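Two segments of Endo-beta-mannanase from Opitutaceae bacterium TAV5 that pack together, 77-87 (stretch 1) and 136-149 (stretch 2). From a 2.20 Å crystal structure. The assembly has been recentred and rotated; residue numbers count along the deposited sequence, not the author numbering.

Stretch 1, residues 77-87: MLSRLLRLLDA
Stretch 2 (136-149) TITTHLKPFATHLC

How do the two backbones run past each other? Residues 77-87 form one stretch of a longer α-helix, with i to i+4 hydrogen bonds from Leu81 N to Met77 O (2.7 Å) through Ala87 N to Arg83 O (2.9 Å). Residues 136-141 are also helical, and the two axes approach to 10.7 Å with their N-to-C directions 41° apart, a signed crossing angle of -41°. A 3-10 segment follows at Lys142 and Pro143, where Phe144 N bonds to Leu141 O at 2.7 Å. Phe144 itself has phi/psi of -121/16, and by Leu148 the chain is extended at -80/164. The register is set by Leu82 CA lying 7.4 Å from His140 CA and Leu85 CA 7.3 Å from Phe144 CA.

Which rings receive C-H groups on their faces? Both His140 and Phe144 do, each from a leucine. Leu78 (chi1 m, chi2 t) points toward the other stretch and sets CD2 3.7 Å from the centroid of the His140 ring, 6° off its normal; the ring is held at chi1 -74° and chi2 -99°. Two helical turns further on, Leu85 CB sits 3.6 Å from the centroid of the Phe144 ring, 5° off the normal, with Phe144 at chi1 -58° and chi2 -93°. In both cases the carbon stands almost directly above the ring centre, as expected of a CH-pi contact.

What else surrounds the Phe144 ring? Leu82 (chi1 t, chi2 138°, between wells) starts sideways, but its end comes nearer, and its CG meets the ring edge 4.1 Å from Phe144 CE2. Asp86 adds a van der Waals contact through its backbone, Asp86 N to Phe144 CE1 at 3.8 Å; its side chain is t at chi1.

How do the aliphatic side chains fill the remaining space? Leu85 (chi1 m, chi2 t) reaches several partners: its CD1 lies 3.7 Å from Phe144 CD2 and 3.8 Å from Leu141 CD2, while its CD2 is 4.5 Å from Leu148 CD2. Leu141 and Leu148 are both m, t. Ile137 (m, m) bridges two leucines, with CD1 4.3 Å from Leu78 CD2 and CG2 4.2 Å from CD2 of Leu81 (t, p). No hydrogen bond crosses between the stretches; the 497 Å² they bury together is mostly apolar packing, including the two CH-pi contacts.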

ATOM      1  N   MET A  77      -3.343  16.555  41.703  1.00 48.40           N
ATOM      2  CA  MET A  77      -4.338  15.997  40.789  1.00 49.74           C
ATOM      3  C   MET A  77      -5.211  14.966  41.491  1.00 50.71           C
ATOM      4  O   MET A  77      -6.435  14.956  41.305  1.00 49.96           O
ATOM      5  CB  MET A  77      -3.659  15.381  39.564  1.00 47.91           C
ATOM      6  CG  MET A  77      -2.721  16.327  38.840  1.00 49.33           C
ATOM      7  SD  MET A  77      -3.550  17.837  38.294  1.00 53.49           S
ATOM      8  CE  MET A  77      -2.139  18.970  38.209  1.00 51.89           C
ATOM      9  N   LEU A  78      -4.601  14.094  42.302  1.00 49.07           N
ATOM     10  CA  LEU A  78      -5.378  13.141  43.086  1.00 47.70           C
ATOM     11  C   LEU A  78      -6.341  13.846  44.027  1.00 49.60           C
ATOM     12  O   LEU A  78      -7.427  13.324  44.303  1.00 50.53           O
ATOM     13  CB  LEU A  78      -4.457  12.213  43.869  1.00 51.44           C
ATOM     14  CG  LEU A  78      -3.621  11.335  42.933  1.00 50.31           C
ATOM     15  CD1 LEU A  78      -2.341  10.805  43.589  1.00 51.77           C
ATOM     16  CD2 LEU A  78      -4.479  10.181  42.382  1.00 50.01           C
ATOM     17  N   SER A  79      -6.000  15.040  44.504  1.00 50.24           N
ATOM     18  CA  SER A  79      -6.951  15.706  45.394  1.00 54.88           C
ATOM     19  C   SER A  79      -8.084  16.315  44.591  1.00 53.89           C
ATOM     20  O   SER A  79      -9.240  16.329  45.037  1.00 55.35           O
ATOM     21  CB  SER A  79      -6.262  16.775  46.234  1.00 48.74           C
ATOM     22  OG  SER A  79      -5.192  16.169  46.919  1.00 63.74           O
ATOM     23  N   ARG A  80      -7.767  16.821  43.401  1.00 53.03           N
ATOM     24  CA  ARG A  80      -8.812  17.290  42.509  1.00 52.49           C
ATOM     25  C   ARG A  80      -9.713  16.141  42.066  1.00 50.89           C
ATOM     26  O   ARG A  80     -10.938  16.302  41.992  1.00 52.94           O
ATOM     27  CB  ARG A  80      -8.172  18.010  41.332  1.00 52.20           C
ATOM     28  CG  ARG A  80      -7.608  19.326  41.778  1.00 49.26           C
ATOM     29  CD  ARG A  80      -6.677  19.931  40.745  1.00 52.42           C
ATOM     30  NE  ARG A  80      -6.091  21.164  41.264  1.00 49.49           N
ATOM     31  CZ  ARG A  80      -5.207  21.922  40.619  1.00 53.83           C
ATOM     32  NH1 ARG A  80      -4.769  21.579  39.403  1.00 48.77           N
ATOM     33  NH2 ARG A  80      -4.749  23.024  41.203  1.00 47.19           N
ATOM     34  N   LEU A  81      -9.135  14.966  41.798  1.00 51.36           N
ATOM     35  CA  LEU A  81      -9.963  13.800  41.498  1.00 50.25           C
ATOM     36  C   LEU A  81     -10.971  13.553  42.617  1.00 51.78           C
ATOM     37  O   LEU A  81     -12.177  13.393  42.367  1.00 51.55           O
ATOM     38  CB  LEU A  81      -9.092  12.558  41.266  1.00 47.18           C
ATOM     39  CG  LEU A  81      -9.787  11.236  40.874  1.00 51.21           C
ATOM     40  CD1 LEU A  81     -10.829  11.420  39.778  1.00 49.08           C
ATOM     41  CD2 LEU A  81      -8.777  10.156  40.461  1.00 52.57           C
ATOM     42  N   LEU A  82     -10.502  13.543  43.871  1.00 51.78           N
ATOM     43  CA  LEU A  82     -11.427  13.254  44.957  1.00 53.57           C
ATOM     44  C   LEU A  82     -12.492  14.347  45.067  1.00 52.83           C
ATOM     45  O   LEU A  82     -13.662  14.043  45.326  1.00 49.44           O
ATOM     46  CB  LEU A  82     -10.677  13.057  46.288  1.00 55.80           C
ATOM     47  CG  LEU A  82     -11.617  12.635  47.455  1.00 69.75           C
ATOM     48  CD1 LEU A  82     -11.017  11.535  48.361  1.00 74.20           C
ATOM     49  CD2 LEU A  82     -12.126  13.811  48.317  1.00 67.78           C
ATOM     50  N   ARG A  83     -12.124  15.612  44.836  1.00 52.25           N
ATOM     51  CA  ARG A  83     -13.119  16.683  44.907  1.00 47.82           C
ATOM     52  C   ARG A  83     -14.187  16.512  43.827  1.00 50.03           C
ATOM     53  O   ARG A  83     -15.373  16.748  44.080  1.00 48.32           O
ATOM     54  CB  ARG A  83     -12.432  18.053  44.807  1.00 53.41           C
ATOM     55  CG  ARG A  83     -11.416  18.348  45.982  1.00 62.06           C
ATOM     56  CD  ARG A  83     -10.962  19.820  46.055  1.00 55.52           C
ATOM     57  NE  ARG A  83     -12.117  20.671  46.326  1.00 71.43           N
ATOM     58  CZ  ARG A  83     -12.092  21.811  47.018  1.00 76.39           C
ATOM     59  NH1 ARG A  83     -10.949  22.276  47.525  1.00 73.66           N
ATOM     60  NH2 ARG A  83     -13.224  22.492  47.199  1.00 72.88           N
ATOM     61  N   LEU A  84     -13.782  16.074  42.620  1.00 47.64           N
ATOM     62  CA  LEU A  84     -14.747  15.822  41.556  1.00 46.59           C
ATOM     63  C   LEU A  84     -15.675  14.671  41.919  1.00 47.80           C
ATOM     64  O   LEU A  84     -16.895  14.807  41.819  1.00 49.62           O
ATOM     65  CB  LEU A  84     -14.024  15.534  40.233  1.00 45.69           C
ATOM     66  CG  LEU A  84     -14.827  15.426  38.937  1.00 48.00           C
ATOM     67  CD1 LEU A  84     -15.687  16.656  38.719  1.00 47.93           C
ATOM     68  CD2 LEU A  84     -13.860  15.234  37.750  1.00 46.12           C
ATOM     69  N   LEU A  85     -15.114  13.523  42.329  1.00 47.97           N
ATOM     70  CA  LEU A  85     -15.939  12.372  42.693  1.00 46.80           C
ATOM     71  C   LEU A  85     -16.967  12.754  43.737  1.00 52.28           C
ATOM     72  O   LEU A  85     -18.149  12.386  43.639  1.00 51.71           O
ATOM     73  CB  LEU A  85     -15.061  11.243  43.222  1.00 46.25           C
ATOM     74  CG  LEU A  85     -14.100  10.662  42.185  1.00 51.10           C
ATOM     75  CD1 LEU A  85     -13.020   9.812  42.839  1.00 47.29           C
ATOM     76  CD2 LEU A  85     -14.901   9.847  41.145  1.00 46.24           C
ATOM     77  N   ASP A  86     -16.527  13.524  44.732  1.00 53.82           N
ATOM     78  CA  ASP A  86     -17.412  14.003  45.786  1.00 54.91           C
ATOM     79  C   ASP A  86     -18.504  14.907  45.226  1.00 50.80           C
ATOM     80  O   ASP A  86     -19.694  14.712  45.497  1.00 51.68           O
ATOM     81  CB  ASP A  86     -16.560  14.741  46.815  1.00 57.96           C
ATOM     82  CG  ASP A  86     -17.198  14.800  48.157  1.00 64.71           C
ATOM     83  OD1 ASP A  86     -17.091  13.798  48.900  1.00 70.37           O
ATOM     84  OD2 ASP A  86     -17.789  15.861  48.465  1.00 66.18           O
ATOM     85  N   ALA A  87     -18.117  15.884  44.404  1.00 50.18           N
ATOM     86  CA  ALA A  87     -19.102  16.825  43.880  1.00 50.08           C
ATOM     87  C   ALA A  87     -20.147  16.136  42.997  1.00 52.61           C
ATOM     88  O   ALA A  87     -21.313  16.554  43.002  1.00 50.72           O
ATOM     89  CB  ALA A  87     -18.389  17.929  43.111  1.00 51.28           C
ATOM     90  N   THR A 136      -3.257   2.349  41.117  1.00 54.98           N
ATOM     91  CA  THR A 136      -3.219   3.581  41.898  1.00 54.05           C
ATOM     92  C   THR A 136      -4.518   4.360  41.781  1.00 53.77           C
ATOM     93  O   THR A 136      -5.065   4.826  42.786  1.00 56.90           O
ATOM     94  CB  THR A 136      -2.065   4.459  41.453  1.00 53.53           C
ATOM     95  OG1 THR A 136      -0.832   3.753  41.637  1.00 55.41           O
ATOM     96  CG2 THR A 136      -2.071   5.740  42.260  1.00 48.42           C
ATOM     97  N   ILE A 137      -5.003   4.568  40.559  1.00 55.35           N
ATOM     98  CA  ILE A 137      -6.237   5.328  40.394  1.00 52.88           C
ATOM     99  C   ILE A 137      -7.394   4.591  41.049  1.00 54.12           C
ATOM    100  O   ILE A 137      -8.173   5.184  41.804  1.00 56.64           O
ATOM    101  CB  ILE A 137      -6.524   5.619  38.911  1.00 54.31           C
ATOM    102  CG1 ILE A 137      -5.334   6.340  38.266  1.00 53.04           C
ATOM    103  CG2 ILE A 137      -7.787   6.454  38.791  1.00 54.20           C
ATOM    104  CD1 ILE A 137      -4.979   7.671  38.939  1.00 52.67           C
ATOM    105  N   THR A 138      -7.501   3.280  40.799  1.00 52.55           N
ATOM    106  CA  THR A 138      -8.566   2.496  41.422  1.00 54.51           C
ATOM    107  C   THR A 138      -8.539   2.640  42.940  1.00 54.08           C
ATOM    108  O   THR A 138      -9.588   2.744  43.574  1.00 51.45           O
ATOM    109  CB  THR A 138      -8.453   1.025  41.018  1.00 56.45           C
ATOM    110  OG1 THR A 138      -8.355   0.918  39.590  1.00 59.02           O
ATOM    111  CG2 THR A 138      -9.676   0.250  41.464  1.00 54.31           C
ATOM    112  N   THR A 139      -7.344   2.663  43.534  1.00 56.44           N
ATOM    113  CA  THR A 139      -7.232   2.921  44.962  1.00 55.60           C
ATOM    114  C   THR A 139      -7.958   4.206  45.343  1.00 56.59           C
ATOM    115  O   THR A 139      -8.725   4.230  46.309  1.00 57.29           O
ATOM    116  CB  THR A 139      -5.760   2.984  45.371  1.00 56.89           C
ATOM    117  OG1 THR A 139      -5.253   1.653  45.522  1.00 57.98           O
ATOM    118  CG2 THR A 139      -5.601   3.714  46.693  1.00 57.92           C
ATOM    119  N   HIS A 140      -7.782   5.268  44.560  1.00 57.66           N
ATOM    120  CA  HIS A 140      -8.432   6.532  44.884  1.00 57.14           C
ATOM    121  C   HIS A 140      -9.906   6.572  44.524  1.00 55.12           C
ATOM    122  O   HIS A 140     -10.597   7.498  44.964  1.00 59.55           O
ATOM    123  CB  HIS A 140      -7.708   7.679  44.197  1.00 59.61           C
ATOM    124  CG  HIS A 140      -6.409   8.011  44.839  1.00 57.27           C
ATOM    125  ND1 HIS A 140      -6.266   9.058  45.723  1.00 60.01           N
ATOM    126  CD2 HIS A 140      -5.206   7.399  44.775  1.00 56.02           C
ATOM    127  CE1 HIS A 140      -5.019   9.098  46.153  1.00 54.31           C
ATOM    128  NE2 HIS A 140      -4.355   8.102  45.591  1.00 61.42           N
ATOM    129  N   LEU A 141     -10.396   5.615  43.742  1.00 52.83           N
ATOM    130  CA  LEU A 141     -11.825   5.497  43.484  1.00 56.67           C
ATOM    131  C   LEU A 141     -12.535   4.636  44.511  1.00 52.50           C
ATOM    132  O   LEU A 141     -13.767   4.726  44.629  1.00 52.69           O
ATOM    133  CB  LEU A 141     -12.081   4.884  42.098  1.00 51.89           C
ATOM    134  CG  LEU A 141     -11.430   5.539  40.883  1.00 52.72           C
ATOM    135  CD1 LEU A 141     -11.607   4.628  39.679  1.00 49.71           C
ATOM    136  CD2 LEU A 141     -12.073   6.882  40.616  1.00 52.44           C
ATOM    137  N   LYS A 142     -11.795   3.768  45.202  1.00 52.37           N
ATOM    138  CA  LYS A 142     -12.412   2.828  46.137  1.00 61.16           C
ATOM    139  C   LYS A 142     -13.360   3.496  47.132  1.00 56.03           C
ATOM    140  O   LYS A 142     -14.450   2.944  47.357  1.00 57.75           O
ATOM    141  CB  LYS A 142     -11.329   2.024  46.877  1.00 61.15           C
ATOM    142  CG  LYS A 142     -11.904   0.877  47.701  1.00 62.02           C
ATOM    143  CD  LYS A 142     -10.814  -0.031  48.275  1.00 65.12           C
ATOM    144  CE  LYS A 142     -11.428  -1.209  49.027  1.00 65.81           C
ATOM    145  NZ  LYS A 142     -10.460  -1.861  49.945  1.00 64.72           N
ATOM    146  N   PRO A 143     -13.052   4.663  47.717  1.00 55.31           N
ATOM    147  CA  PRO A 143     -14.036   5.314  48.603  1.00 56.51           C
ATOM    148  C   PRO A 143     -15.327   5.696  47.911  1.00 59.20           C
ATOM    149  O   PRO A 143     -16.265   6.123  48.595  1.00 56.17           O
ATOM    150  CB  PRO A 143     -13.289   6.555  49.114  1.00 57.74           C
ATOM    151  CG  PRO A 143     -11.856   6.158  49.094  1.00 56.20           C
ATOM    152  CD  PRO A 143     -11.726   5.304  47.827  1.00 55.15           C
ATOM    153  N   PHE A 144     -15.428   5.555  46.591  1.00 55.66           N
ATOM    154  CA  PHE A 144     -16.682   5.856  45.912  1.00 56.22           C
ATOM    155  C   PHE A 144     -17.240   4.653  45.164  1.00 54.26           C
ATOM    156  O   PHE A 144     -18.179   4.807  44.380  1.00 54.87           O
ATOM    157  CB  PHE A 144     -16.494   7.040  44.965  1.00 57.76           C
ATOM    158  CG  PHE A 144     -16.010   8.279  45.653  1.00 52.33           C
ATOM    159  CD1 PHE A 144     -16.916   9.224  46.116  1.00 54.92           C
ATOM    160  CD2 PHE A 144     -14.661   8.490  45.861  1.00 55.30           C
ATOM    161  CE1 PHE A 144     -16.491  10.360  46.759  1.00 54.69           C
ATOM    162  CE2 PHE A 144     -14.216   9.632  46.499  1.00 54.91           C
ATOM    163  CZ  PHE A 144     -15.138  10.568  46.947  1.00 56.83           C
ATOM    164  N   ALA A 145     -16.737   3.449  45.468  1.00 55.21           N
ATOM    165  CA  ALA A 145     -16.972   2.267  44.639  1.00 57.88           C
ATOM    166  C   ALA A 145     -18.444   2.020  44.341  1.00 60.20           C
ATOM    167  O   ALA A 145     -18.784   1.565  43.243  1.00 62.91           O
ATOM    168  CB  ALA A 145     -16.365   1.034  45.309  1.00 58.23           C
ATOM    169  N   THR A 146     -19.330   2.306  45.290  1.00 51.34           N
ATOM    170  CA  THR A 146     -20.740   2.040  45.068  1.00 56.15           C
ATOM    171  C   THR A 146     -21.451   3.183  44.366  1.00 55.89           C
ATOM    172  O   THR A 146     -22.630   3.052  44.050  1.00 51.65           O
ATOM    173  CB  THR A 146     -21.462   1.765  46.396  1.00 57.78           C
ATOM    174  OG1 THR A 146     -21.383   2.943  47.206  1.00 56.28           O
ATOM    175  CG2 THR A 146     -20.809   0.600  47.140  1.00 55.26           C
ATOM    176  N   HIS A 147     -20.787   4.308  44.131  1.00 54.43           N
ATOM    177  CA  HIS A 147     -21.436   5.400  43.418  1.00 58.44           C
ATOM    178  C   HIS A 147     -20.883   5.588  42.011  1.00 59.73           C
ATOM    179  O   HIS A 147     -21.209   6.575  41.346  1.00 59.58           O
ATOM    180  CB  HIS A 147     -21.323   6.683  44.231  1.00 61.76           C
ATOM    181  CG  HIS A 147     -21.781   6.510  45.647  1.00 64.80           C
ATOM    182  ND1 HIS A 147     -23.065   6.109  45.968  1.00 62.41           N
ATOM    183  CD2 HIS A 147     -21.113   6.613  46.819  1.00 62.33           C
ATOM    184  CE1 HIS A 147     -23.176   6.009  47.280  1.00 66.26           C
ATOM    185  NE2 HIS A 147     -22.008   6.318  47.822  1.00 67.43           N
ATOM    186  N   LEU A 148     -20.062   4.658  41.543  1.00 55.92           N
ATOM    187  CA  LEU A 148     -19.546   4.736  40.188  1.00 58.21           C
ATOM    188  C   LEU A 148     -20.586   4.237  39.196  1.00 57.38           C
ATOM    189  O   LEU A 148     -21.576   3.600  39.558  1.00 62.32           O
ATOM    190  CB  LEU A 148     -18.269   3.908  40.055  1.00 52.88           C
ATOM    191  CG  LEU A 148     -17.144   4.377  40.965  1.00 54.85           C
ATOM    192  CD1 LEU A 148     -15.916   3.516  40.750  1.00 48.15           C
ATOM    193  CD2 LEU A 148     -16.862   5.835  40.691  1.00 52.09           C
ATOM    194  N   CYS A 149     -20.366   4.566  37.930  1.00 55.94           N
ATOM    195  CA  CYS A 149     -21.083   3.920  36.842  1.00 52.81           C
ATOM    196  C   CYS A 149     -20.078   3.102  36.053  1.00 54.07           C
ATOM    197  O   CYS A 149     -19.855   3.372  34.866  1.00 51.12           O
ATOM    198  CB  CYS A 149     -21.790   4.947  35.959  1.00 54.56           C
ATOM    199  SG  CYS A 149     -22.824   4.239  34.614  1.00 57.42           S
TER